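Local coordinates for uncharacterized protein (Pyrococcus furiosus DSM 3638, PDB 3WZ2) that probably acts as a proteasome-assembly chaperone or proteasome activator, being an archaeal homolog of the eukaryotic assembly chaperones, at residues B[135-138]-B[139-142]; B[123-126]-B[127-130]. All blocks are in the same frame, centred on the assembly; numbering follows the deposited sequence.

Interaction 1 of 2, residues B[135-138]-B[139-142]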
loop_
_atom_site.group_PDB
_atom_site.type_symbol
_atom_site.label_atom_id
_atom_site.label_comp_id
_atom_site.label_asym_id
_atom_site.label_seq_id
_atom_site.Cartn_x
_atom_site.Cartn_y
_atom_site.Cartn_z
ATOM N N GLY B 135 14.312 -32.818 3.228
ATOM C CA GLY B 135 13.604 -32.408 2.025
ATOM C C GLY B 135 13.165 -33.553 1.143
ATOM O O GLY B 135 12.302 -33.378 0.308
ATOM N N SER B 136 13.797 -34.703 1.288
ATOM C CA SER B 136 13.320 -35.933 0.665
ATOM C C SER B 136 13.571 -37.093 1.617
ATOM O O SER B 136 14.219 -36.930 2.673
ATOM C CB SER B 136 14.083 -36.203 -0.654
ATOM O OG SER B 136 15.385 -36.752 -0.368
ATOM N N GLU B 137 13.180 -38.280 1.175
ATOM C CA GLU B 137 13.275 -39.471 1.995
ATOM C C GLU B 137 14.731 -39.807 2.286
ATOM O O GLU B 137 15.048 -40.193 3.394
ATOM C CB GLU B 137 12.571 -40.665 1.332
ATOM C CG GLU B 137 12.426 -41.903 2.237
ATOM C CD GLU B 137 11.715 -41.620 3.582
ATOM O OE1 GLU B 137 12.088 -42.225 4.624
ATOM O OE2 GLU B 137 10.766 -40.791 3.601
ATOM N N GLU B 138 15.615 -39.599 1.325
ATOM C CA GLU B 138 17.044 -39.765 1.523
ATOM C C GLU B 138 17.593 -38.959 2.722
ATOM O O GLU B 138 18.400 -39.480 3.498
ATOM C CB GLU B 138 17.850 -39.367 0.266
ATOM C CG GLU B 138 19.338 -39.748 0.371
ATOM C CD GLU B 138 20.147 -39.536 -0.907
ATOM O OE1 GLU B 138 20.996 -38.603 -0.944
ATOM O OE2 GLU B 138 19.934 -40.304 -1.875
ATOM N N GLU B 139 17.173 -37.701 2.851
ATOM C CA GLU B 139 17.632 -36.865 3.962
ATOM C C GLU B 139 16.976 -37.330 5.246
ATOM O O GLU B 139 17.580 -37.262 6.299
ATOM C CB GLU B 139 17.339 -35.385 3.691
ATOM C CG GLU B 139 18.301 -34.777 2.678
ATOM C CD GLU B 139 18.003 -35.202 1.250
ATOM O OE1 GLU B 139 16.868 -35.002 0.804
ATOM O OE2 GLU B 139 18.905 -35.741 0.591
ATOM N N ASN B 140 15.728 -37.769 5.173
ATOM C CA ASN B 140 15.098 -38.306 6.359
ATOM C C ASN B 140 15.942 -39.506 6.867
ATOM O O ASN B 140 16.113 -39.675 8.065
ATOM C CB ASN B 140 13.656 -38.782 6.109
ATOM C CG ASN B 140 12.617 -37.706 6.154
ATOM O OD1 ASN B 140 11.395 -37.956 5.958
ATOM N ND2 ASN B 140 13.040 -36.531 6.449
ATOM N N LYS B 141 16.409 -40.345 5.958
ATOM C CA LYS B 141 17.170 -41.545 6.346
ATOM C C LYS B 141 18.487 -41.160 6.961
ATOM O O LYS B 141 18.871 -41.747 7.953
ATOM C CB LYS B 141 17.371 -42.509 5.166
ATOM C CG LYS B 141 16.058 -43.157 4.752
ATOM C CD LYS B 141 16.055 -43.988 3.445
ATOM C CE LYS B 141 17.089 -45.088 3.424
ATOM N NZ LYS B 141 16.757 -46.119 2.398
ATOM N N GLU B 142 19.163 -40.161 6.403
ATOM C CA GLU B 142 20.356 -39.637 7.044
ATOM C C GLU B 142 20.104 -39.187 8.477
ATOM O O GLU B 142 20.901 -39.481 9.364
ATOM C CB GLU B 142 20.913 -38.466 6.290
ATOM C CG GLU B 142 21.569 -38.855 5.002
ATOM C CD GLU B 142 21.984 -37.631 4.204
ATOM O OE1 GLU B 142 22.380 -36.609 4.851
ATOM O OE2 GLU B 142 21.890 -37.730 2.955
#

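Interaction 2 of 2, residues B[123-126]-B[127-130]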
loop_
_atom_site.group_PDB
_atom_site.type_symbol
_atom_site.label_atom_id
_atom_site.label_comp_id
_atom_site.label_asym_id
_atom_site.label_seq_id
_atom_site.Cartn_x
_atom_site.Cartn_y
_atom_site.Cartn_z
ATOM N N PHE B 123 4.361 -25.970 26.737
ATOM C CA PHE B 123 4.534 -26.241 28.159
ATOM C C PHE B 123 5.985 -26.653 28.448
ATOM O O PHE B 123 6.787 -26.881 27.531
ATOM C CB PHE B 123 3.565 -27.346 28.652
ATOM C CG PHE B 123 3.653 -28.643 27.871
ATOM C CD1 PHE B 123 4.595 -29.614 28.198
ATOM C CD2 PHE B 123 2.795 -28.886 26.807
ATOM C CE1 PHE B 123 4.686 -30.794 27.469
ATOM C CE2 PHE B 123 2.874 -30.074 26.079
ATOM C CZ PHE B 123 3.834 -31.035 26.411
ATOM N N PHE B 124 6.313 -26.725 29.729
ATOM C CA PHE B 124 7.645 -27.105 30.186
ATOM C C PHE B 124 7.824 -28.622 30.073
ATOM O O PHE B 124 6.926 -29.369 30.384
ATOM C CB PHE B 124 7.863 -26.623 31.631
ATOM C CG PHE B 124 9.187 -27.030 32.220
ATOM C CD1 PHE B 124 10.284 -26.213 32.165
ATOM C CD2 PHE B 124 9.325 -28.265 32.813
ATOM C CE1 PHE B 124 11.491 -26.597 32.724
ATOM C CE2 PHE B 124 10.533 -28.661 33.365
ATOM C CZ PHE B 124 11.621 -27.821 33.321
ATOM N N LYS B 125 9.012 -29.061 29.662
ATOM C CA LYS B 125 9.463 -30.449 29.829
ATOM C C LYS B 125 10.782 -30.468 30.542
ATOM O O LYS B 125 11.593 -29.561 30.387
ATOM C CB LYS B 125 9.626 -31.118 28.466
ATOM C CG LYS B 125 8.330 -31.134 27.629
ATOM C CD LYS B 125 8.488 -31.663 26.198
ATOM C CE LYS B 125 9.072 -33.056 26.132
ATOM N NZ LYS B 125 9.109 -33.550 24.731
ATOM N N ASP B 126 11.025 -31.529 31.311
ATOM C CA ASP B 126 12.319 -31.701 31.953
ATOM C C ASP B 126 13.414 -31.915 30.946
ATOM O O ASP B 126 14.517 -31.443 31.147
ATOM C CB ASP B 126 12.256 -32.842 32.968
ATOM C CG ASP B 126 11.288 -32.518 34.123
ATOM O OD1 ASP B 126 11.639 -31.616 34.909
ATOM O OD2 ASP B 126 10.164 -33.097 34.191
ATOM N N THR B 127 13.094 -32.626 29.865
ATOM C CA THR B 127 14.024 -32.834 28.763
ATOM C C THR B 127 13.295 -32.481 27.463
ATOM O O THR B 127 12.476 -33.243 26.930
ATOM C CB THR B 127 14.564 -34.292 28.762
ATOM O OG1 THR B 127 15.100 -34.594 30.062
ATOM C CG2 THR B 127 15.674 -34.491 27.710
ATOM N N PHE B 128 13.630 -31.316 26.955
ATOM C CA PHE B 128 13.280 -30.919 25.604
ATOM C C PHE B 128 14.108 -31.687 24.581
ATOM O O PHE B 128 15.332 -31.753 24.690
ATOM C CB PHE B 128 13.516 -29.403 25.442
ATOM C CG PHE B 128 12.473 -28.551 26.107
ATOM C CD1 PHE B 128 11.171 -28.491 25.598
ATOM C CD2 PHE B 128 12.778 -27.805 27.241
ATOM C CE1 PHE B 128 10.200 -27.673 26.198
ATOM C CE2 PHE B 128 11.813 -27.012 27.853
ATOM C CZ PHE B 128 10.529 -26.941 27.316
ATOM N N GLU B 129 13.445 -32.203 23.554
ATOM C CA GLU B 129 14.107 -33.001 22.532
ATOM C C GLU B 129 14.420 -32.151 21.246
ATOM O O GLU B 129 14.103 -30.958 21.157
ATOM C CB GLU B 129 13.221 -34.197 22.171
ATOM C CG GLU B 129 12.879 -35.168 23.316
ATOM C CD GLU B 129 14.032 -36.060 23.846
ATOM O OE1 GLU B 129 15.234 -35.832 23.565
ATOM O OE2 GLU B 129 13.708 -36.993 24.627
ATOM N N VAL B 130 15.076 -32.781 20.281
ATOM C CA VAL B 130 15.331 -32.198 18.954
ATOM C C VAL B 130 14.784 -33.115 17.864
ATOM O O VAL B 130 15.049 -34.298 17.859
ATOM C CB VAL B 130 16.845 -32.015 18.701
ATOM C CG1 VAL B 130 17.119 -31.419 17.304
ATOM C CG2 VAL B 130 17.437 -31.132 19.770
#

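Interaction 1 of 2, residues B[135-138]-B[139-142]
Ser-136 and Glu-139 grip each other at the start of helix 137-145. The hydroxyl OG of Ser-136 lies 2.6 Å from OE1 of Glu-139 and gives it a hydrogen bond, meeting the oxygen from above the carboxylate plane. The same OE1 also receives a weak bond from Ser-136 N, at 3.1 Å. Glu-139 can reach back because its chain folds over at chi2 (75°), which carries the carboxylate to the residue that precedes the helix. Ser-136 OG in turn accepts a weak capping bond from Glu-138 N.

Backbone bonds take over from there: Asn-140 N to Ser-136 O (3.0 Å), Lys-141 N to Glu-137 O (2.9 Å) and Glu-142 N to Glu-138 O (3.1 Å) set the first turn.

Charge is concentrated on one flank, where Glu-138 OE1 stands 3.9 Å from Glu-139 OE2 and 4.1 Å from Glu-142 OE2. Lys-173 NZ forms salt bridges to all three of these oxygens and probably offsets their repulsion, while Glu-142 OE1 is hydrogen-bonded to Tyr-175 OH. Together Ser-136 and Glu-139 form a capping box, with Ser-136 as N-cap of the helix in the beta-alpha-beta unit of strands 130-134 and 149-150.

Interaction 2 of 2, residues B[123-126]-B[127-130]
From Lys-125 to Phe-128 the backbone bends sharply without regular helix or strand, Asp-126 alone of these four having helix-like torsions, and no clear hydrogen bond joins residues 123-126 to 127-130.

The ring of Phe-128 fills the inside of the bend. Lys-125 CB sits over one of its faces, 4.2 Å from the centroid and 14° off the ring normal, a CH-pi contact displaced toward the rim. The lysine chain then runs obliquely past the ring, with CG 4.2 Å from Phe-128 CE1 and CD equally far from CD1. Backbone atoms approach too: Lys-125 N is 3.5 Å from Phe-128 CZ, and the carbonyl oxygen of Phe-123 comes to the ring edge, near its plane, 3.7 Å from CE1. Phe-128 is thus held by the backbone of the preceding residues as well as by aliphatic carbons.

Farther along, Lys-125 CE passes 3.5 Å from Thr-127 O. A bend at chi3 (56°) steers the chain there, and its NZ ends in a salt bridge with Glu-180 OE1. That carboxylate oxygen also accepts a hydrogen bond from Glu-129 N, so it ties both limbs of the bend to strand 174-181. Phe-128 meets Phe-182 edge-to-face and touches Asn-193 on helix 188-202.

Asp-126 and Thr-127 form the exposed apex. The contact lies in a surface loop that joins strands 112-120 and 130-134 of the central sheet, braced beneath its apex by the ring of Phe-128 and the chain of Lys-125.

Leaving strand 112-120, the chain first enters interaction 2, which closes the loop leading into strand 130-134. That strand runs antiparallel to its sheet neighbour 174-181, and where it ends interaction 1 starts helix 137-145, the crossover to strand 149-150. The contacts are therefore in series, neither nested nor crossed, at the two ends of one strand. The centres of interaction 1 and interaction 2 lie about 25 Å apart, and the nearest atoms of interaction 1 and interaction 2 about 11 Å apart. Strand 174-181 relates to both: Glu-180 anchors the loop, whereas Tyr-175, with Lys-173 just ahead of the strand, engages the helix.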